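Local coordinates for protein type III secretion system effector HopBA1 (PDB 5T09) that is a virulence factor recognized by the Arabidopsis resistance protein RBA1, whose self-association it enhances, leading RBA1 to trigger plant cell death, at residues A70-A75 with K184-G189; H106-S111 with K122-L127. All coordinates share one frame; numbering follows the deposited sequence.

Contact 1: residues A70-A75 with K184-G189; sequences AKLKNA and KSIVWG
Leu72 and Ile186 cross at about a right angle where the last turns of helix 60-74 pass over strand 184-190. The touching is done by methyl groups: CD1 of Ile186 lies 3.9 Å from CD1 of Leu72 and 4.1 Å from CD2 of Leu72, so the end of the isoleucine meets both branches of the leucine fork. Ile186 points from the strand toward the helix, and with CG1 set opposite its carbonyl carbon (chi1 -66°) and the chain extended beyond (chi2 170°), CD1 is carried out to the leucine. Both side chains are buried. Strand 184-190 runs in the parallel beta core of this EreA/ChaN-like alpha-beta fold, between strands 77-82 and 49-54, and helix 60-74 packs on one face of that sheet. Val77 touches both Leu72 and Ile186, while Val41 and Ala44 of helix 36-46 pack against Leu72. At the start of the strand the chemistry turns polar. Lys184 reaches with an extended chain toward Ala75, and its NZ gives a weak hydrogen bond, 3.4 Å, to the backbone O of Ala75. CD and CE of the lysine also lie near that oxygen, each 3.9 Å from Ala75 O. Lys184 NZ has its strongest partner in the carbonyl of Ser45 and a further one in that of Ala44, both in helix 36-46.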
loop_
_atom_site.group_PDB
_atom_site.type_symbol
_atom_site.label_atom_id
_atom_site.label_comp_id
_atom_site.label_asym_id
_atom_site.label_seq_id
_atom_site.Cartn_x
_atom_site.Cartn_y
_atom_site.Cartn_z
ATOM N N ALA A 70 4.585 12.581 7.710
ATOM C CA ALA A 70 4.167 13.925 8.103
ATOM C C ALA A 70 3.752 14.748 6.889
ATOM O O ALA A 70 2.717 15.425 6.906
ATOM C CB ALA A 70 5.293 14.618 8.869
ATOM N N LYS A 71 4.550 14.703 5.820
ATOM C CA LYS A 71 4.222 15.473 4.624
ATOM C C LYS A 71 2.935 14.973 3.980
ATOM O O LYS A 71 2.138 15.771 3.471
ATOM C CB LYS A 71 5.379 15.413 3.629
ATOM C CG LYS A 71 6.591 16.226 4.048
ATOM C CD LYS A 71 7.680 16.166 2.996
ATOM C CE LYS A 71 8.947 16.856 3.463
ATOM N NZ LYS A 71 10.040 16.716 2.462
ATOM N N LEU A 72 2.713 13.656 3.985
ATOM C CA LEU A 72 1.465 13.123 3.448
ATOM C C LEU A 72 0.269 13.635 4.240
ATOM O O LEU A 72 -0.748 14.030 3.658
ATOM C CB LEU A 72 1.494 11.597 3.451
ATOM C CG LEU A 72 2.387 10.933 2.397
ATOM C CD1 LEU A 72 2.517 9.449 2.675
ATOM C CD2 LEU A 72 1.838 11.164 0.993
ATOM N N LYS A 73 0.370 13.636 5.572
ATOM C CA LYS A 73 -0.696 14.195 6.396
ATOM C C LYS A 73 -0.985 15.639 6.002
ATOM O O LYS A 73 -2.146 16.029 5.830
ATOM C CB LYS A 73 -0.313 14.109 7.875
ATOM C CG LYS A 73 -1.334 14.722 8.825
ATOM C CD LYS A 73 -2.629 13.927 8.844
ATOM C CE LYS A 73 -3.702 14.649 9.638
ATOM N NZ LYS A 73 -4.951 13.848 9.747
ATOM N N ASN A 74 0.066 16.449 5.856
ATOM C CA ASN A 74 -0.122 17.848 5.490
ATOM C C ASN A 74 -0.742 17.985 4.106
ATOM O O ASN A 74 -1.477 18.945 3.847
ATOM C CB ASN A 74 1.218 18.583 5.553
ATOM C CG ASN A 74 1.115 20.028 5.102
ATOM O OD1 ASN A 74 1.303 20.338 3.927
ATOM N ND2 ASN A 74 0.819 20.921 6.041
ATOM N N ALA A 75 -0.465 17.039 3.207
ATOM C CA ALA A 75 -1.050 17.066 1.873
ATOM C C ALA A 75 -2.531 16.713 1.869
ATOM O O ALA A 75 -3.179 16.857 0.828
ATOM C CB ALA A 75 -0.292 16.107 0.952
ATOM N N LYS A 184 -8.250 12.439 2.043
ATOM C CA LYS A 184 -7.573 11.547 1.115
ATOM C C LYS A 184 -7.112 10.298 1.850
ATOM O O LYS A 184 -6.837 10.334 3.054
ATOM C CB LYS A 184 -6.376 12.240 0.467
ATOM C CG LYS A 184 -6.728 13.551 -0.197
ATOM C CD LYS A 184 -5.504 14.227 -0.763
ATOM C CE LYS A 184 -5.880 15.465 -1.550
ATOM N NZ LYS A 184 -4.675 16.138 -2.088
ATOM N N SER A 185 -7.029 9.192 1.112
ATOM C CA SER A 185 -6.615 7.912 1.663
ATOM C C SER A 185 -5.565 7.275 0.765
ATOM O O SER A 185 -5.513 7.531 -0.441
ATOM C CB SER A 185 -7.807 6.955 1.814
ATOM O OG SER A 185 -7.408 5.747 2.427
ATOM N N ILE A 186 -4.718 6.450 1.376
ATOM C CA ILE A 186 -3.769 5.610 0.658
ATOM C C ILE A 186 -4.070 4.164 1.014
ATOM O O ILE A 186 -4.277 3.839 2.190
ATOM C CB ILE A 186 -2.311 5.966 1.002
ATOM C CG1 ILE A 186 -1.978 7.365 0.487
ATOM C CG2 ILE A 186 -1.346 4.931 0.411
ATOM C CD1 ILE A 186 -0.658 7.909 0.986
ATOM N N VAL A 187 -4.102 3.304 0.000
ATOM C CA VAL A 187 -4.234 1.864 0.177
ATOM C C VAL A 187 -2.895 1.232 -0.171
ATOM O O VAL A 187 -2.375 1.429 -1.276
ATOM C CB VAL A 187 -5.366 1.288 -0.690
ATOM C CG1 VAL A 187 -5.320 -0.236 -0.718
ATOM C CG2 VAL A 187 -6.709 1.769 -0.175
ATOM N N TRP A 188 -2.345 0.468 0.770
ATOM C CA TRP A 188 -1.011 -0.113 0.657
ATOM C C TRP A 188 -1.160 -1.627 0.716
ATOM O O TRP A 188 -1.563 -2.177 1.746
ATOM C CB TRP A 188 -0.109 0.415 1.773
ATOM C CG TRP A 188 1.293 -0.109 1.774
ATOM C CD1 TRP A 188 1.942 -0.750 0.761
ATOM C CD2 TRP A 188 2.223 -0.024 2.857
ATOM N NE1 TRP A 188 3.224 -1.067 1.148
ATOM C CE2 TRP A 188 3.419 -0.630 2.432
ATOM C CE3 TRP A 188 2.158 0.511 4.147
ATOM C CZ2 TRP A 188 4.541 -0.722 3.255
ATOM C CZ3 TRP A 188 3.270 0.421 4.959
ATOM C CH2 TRP A 188 4.444 -0.194 4.513
ATOM N N GLY A 189 -0.850 -2.292 -0.393
ATOM C CA GLY A 189 -1.012 -3.730 -0.489
ATOM C C GLY A 189 -0.206 -4.266 -1.648
ATOM O O GLY A 189 0.361 -3.513 -2.444
#

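Contact 2: residues H106-S111 with K122-L127; sequences HFLEAS and KVSEAL
Ser124 OG, hydrogen-bonded to the backbone O of Leu120 one turn earlier in its own helix, meets Leu108 across the contact through a methyl group: OG is 4.0 Å from Leu108 CD1. The two consecutive helices packed here, 101-112 and 117-132, belong to the helical beta-alpha-beta crossover between the adjacent parallel strands 77-82 and 136-141. Their short segments run closer to antiparallel than parallel, at 132° between N-to-C directions, and their axes come no nearer than 10.5 Å. The separation is bridged chiefly by Leu108, which points toward helix 117-132 and presents one branch, CD1, to three residues of that helix. With CG opposite the carbonyl carbon (chi1 -65°) and CD1 extended away from CA (chi2 171°), that methyl is carried out to Leu127, which answers it tip to tip. Val123 comes from the preceding turn with CG1, the branch lying opposite its backbone N. Ser124 OG borders an otherwise apolar group, its bond to Leu120 O satisfying it there. All four touching residues are buried. Phe93 and Leu97 of helix 90-99 pack on Leu127, while Val85 touches Leu108 and Phe84 touches Val123, joining this helical part to the chain that follows strand 77-82. At the centre, Leu108 CD1 stands 3.9 Å from Leu127 CD1 and 4.2 Å from Val123 CG1.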
loop_
_atom_site.group_PDB
_atom_site.type_symbol
_atom_site.label_atom_id
_atom_site.label_comp_id
_atom_site.label_asym_id
_atom_site.label_seq_id
_atom_site.Cartn_x
_atom_site.Cartn_y
_atom_site.Cartn_z
ATOM N N HIS A 106 5.446 -7.576 16.693
ATOM C CA HIS A 106 4.980 -8.842 17.250
ATOM C C HIS A 106 3.575 -9.180 16.766
ATOM O O HIS A 106 3.255 -10.356 16.556
ATOM C CB HIS A 106 5.015 -8.786 18.778
ATOM C CG HIS A 106 5.163 -10.124 19.431
ATOM N ND1 HIS A 106 6.363 -10.801 19.479
ATOM C CD2 HIS A 106 4.263 -10.911 20.070
ATOM C CE1 HIS A 106 6.196 -11.947 20.116
ATOM N NE2 HIS A 106 4.930 -12.038 20.485
ATOM N N PHE A 107 2.726 -8.167 16.578
ATOM C CA PHE A 107 1.368 -8.410 16.103
ATOM C C PHE A 107 1.350 -8.855 14.644
ATOM O O PHE A 107 0.500 -9.663 14.254
ATOM C CB PHE A 107 0.523 -7.147 16.286
ATOM C CG PHE A 107 -0.867 -7.255 15.720
ATOM C CD1 PHE A 107 -1.908 -7.747 16.489
ATOM C CD2 PHE A 107 -1.131 -6.861 14.422
ATOM C CE1 PHE A 107 -3.185 -7.845 15.970
ATOM C CE2 PHE A 107 -2.406 -6.959 13.902
ATOM C CZ PHE A 107 -3.431 -7.453 14.676
ATOM N N LEU A 108 2.265 -8.342 13.824
ATOM C CA LEU A 108 2.299 -8.672 12.403
ATOM C C LEU A 108 3.096 -9.932 12.099
ATOM O O LEU A 108 2.970 -10.476 10.997
ATOM C CB LEU A 108 2.896 -7.506 11.605
ATOM C CG LEU A 108 2.108 -6.196 11.604
ATOM C CD1 LEU A 108 2.921 -5.078 10.957
ATOM C CD2 LEU A 108 0.793 -6.376 10.873
ATOM N N GLU A 109 3.894 -10.415 13.051
ATOM C CA GLU A 109 4.864 -11.463 12.753
ATOM C C GLU A 109 4.181 -12.752 12.310
ATOM O O GLU A 109 4.627 -13.401 11.358
ATOM C CB GLU A 109 5.742 -11.713 13.979
ATOM C CG GLU A 109 6.997 -12.513 13.697
ATOM C CD GLU A 109 7.902 -12.605 14.909
ATOM O OE1 GLU A 109 7.385 -12.832 16.023
ATOM O OE2 GLU A 109 9.130 -12.440 14.750
ATOM N N ALA A 110 3.100 -13.139 12.993
ATOM C CA ALA A 110 2.439 -14.404 12.691
ATOM C C ALA A 110 2.102 -14.524 11.209
ATOM O O ALA A 110 2.305 -15.582 10.601
ATOM C CB ALA A 110 1.175 -14.548 13.538
ATOM N N SER A 111 1.588 -13.453 10.606
ATOM C CA SER A 111 1.168 -13.498 9.214
ATOM C C SER A 111 2.194 -12.922 8.247
ATOM O O SER A 111 2.166 -13.276 7.064
ATOM C CB SER A 111 -0.157 -12.745 9.041
ATOM O OG SER A 111 -1.212 -13.442 9.679
ATOM N N LYS A 122 10.731 -2.461 9.452
ATOM C CA LYS A 122 10.490 -1.223 8.716
ATOM C C LYS A 122 9.003 -1.016 8.454
ATOM O O LYS A 122 8.510 0.119 8.504
ATOM C CB LYS A 122 11.270 -1.224 7.401
ATOM C CG LYS A 122 12.786 -1.142 7.567
ATOM C CD LYS A 122 13.190 0.136 8.290
ATOM C CE LYS A 122 14.678 0.423 8.169
ATOM N NZ LYS A 122 15.030 1.716 8.827
ATOM N N VAL A 123 8.270 -2.091 8.163
ATOM C CA VAL A 123 6.822 -1.972 8.006
ATOM C C VAL A 123 6.203 -1.447 9.295
ATOM O O VAL A 123 5.368 -0.539 9.279
ATOM C CB VAL A 123 6.209 -3.324 7.597
ATOM C CG1 VAL A 123 4.679 -3.254 7.615
ATOM C CG2 VAL A 123 6.693 -3.728 6.218
ATOM N N SER A 124 6.610 -2.013 10.433
ATOM C CA SER A 124 6.084 -1.555 11.714
ATOM C C SER A 124 6.423 -0.090 11.959
ATOM O O SER A 124 5.572 0.682 12.418
ATOM C CB SER A 124 6.629 -2.428 12.843
ATOM O OG SER A 124 6.295 -3.790 12.628
ATOM N N GLU A 125 7.660 0.316 11.660
ATOM C CA GLU A 125 8.025 1.722 11.813
ATOM C C GLU A 125 7.146 2.614 10.945
ATOM O O GLU A 125 6.735 3.701 11.371
ATOM C CB GLU A 125 9.502 1.934 11.467
ATOM C CG GLU A 125 9.993 3.349 11.751
ATOM C CD GLU A 125 11.421 3.592 11.287
ATOM O OE1 GLU A 125 11.883 2.889 10.363
ATOM O OE2 GLU A 125 12.080 4.495 11.849
ATOM N N ALA A 126 6.841 2.172 9.723
ATOM C CA ALA A 126 6.028 2.987 8.823
ATOM C C ALA A 126 4.610 3.152 9.353
ATOM O O ALA A 126 4.054 4.257 9.322
ATOM C CB ALA A 126 6.010 2.366 7.426
ATOM N N LEU A 127 4.002 2.069 9.837
ATOM C CA LEU A 127 2.666 2.170 10.413
ATOM C C LEU A 127 2.667 3.096 11.623
ATOM O O LEU A 127 1.786 3.951 11.766
ATOM C CB LEU A 127 2.157 0.782 10.799
ATOM C CG LEU A 127 2.057 -0.238 9.663
ATOM C CD1 LEU A 127 1.517 -1.556 10.192
ATOM C CD2 LEU A 127 1.191 0.287 8.527
#

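Contact 1 joins a helix to a central strand of the parallel sheet, whereas contact 2 joins two helices farther from the centre of the chain; their own centres lie about 18 Å apart. No helix or strand is common to both. Although it lies farther out, contact 2 has all its touching residues buried, while contact 1 is buried at its leucine-isoleucine pair and partly exposed at its lysine end. Contact 1 adds a weak polar bond to its apolar pair, and contact 2 has no hydrogen bond across it. Trp188, farther along the strand of contact 1, links the two: its CZ3 packs 4.1 Å from Leu127 CD2 and 4.2 Å from Ala126 CB.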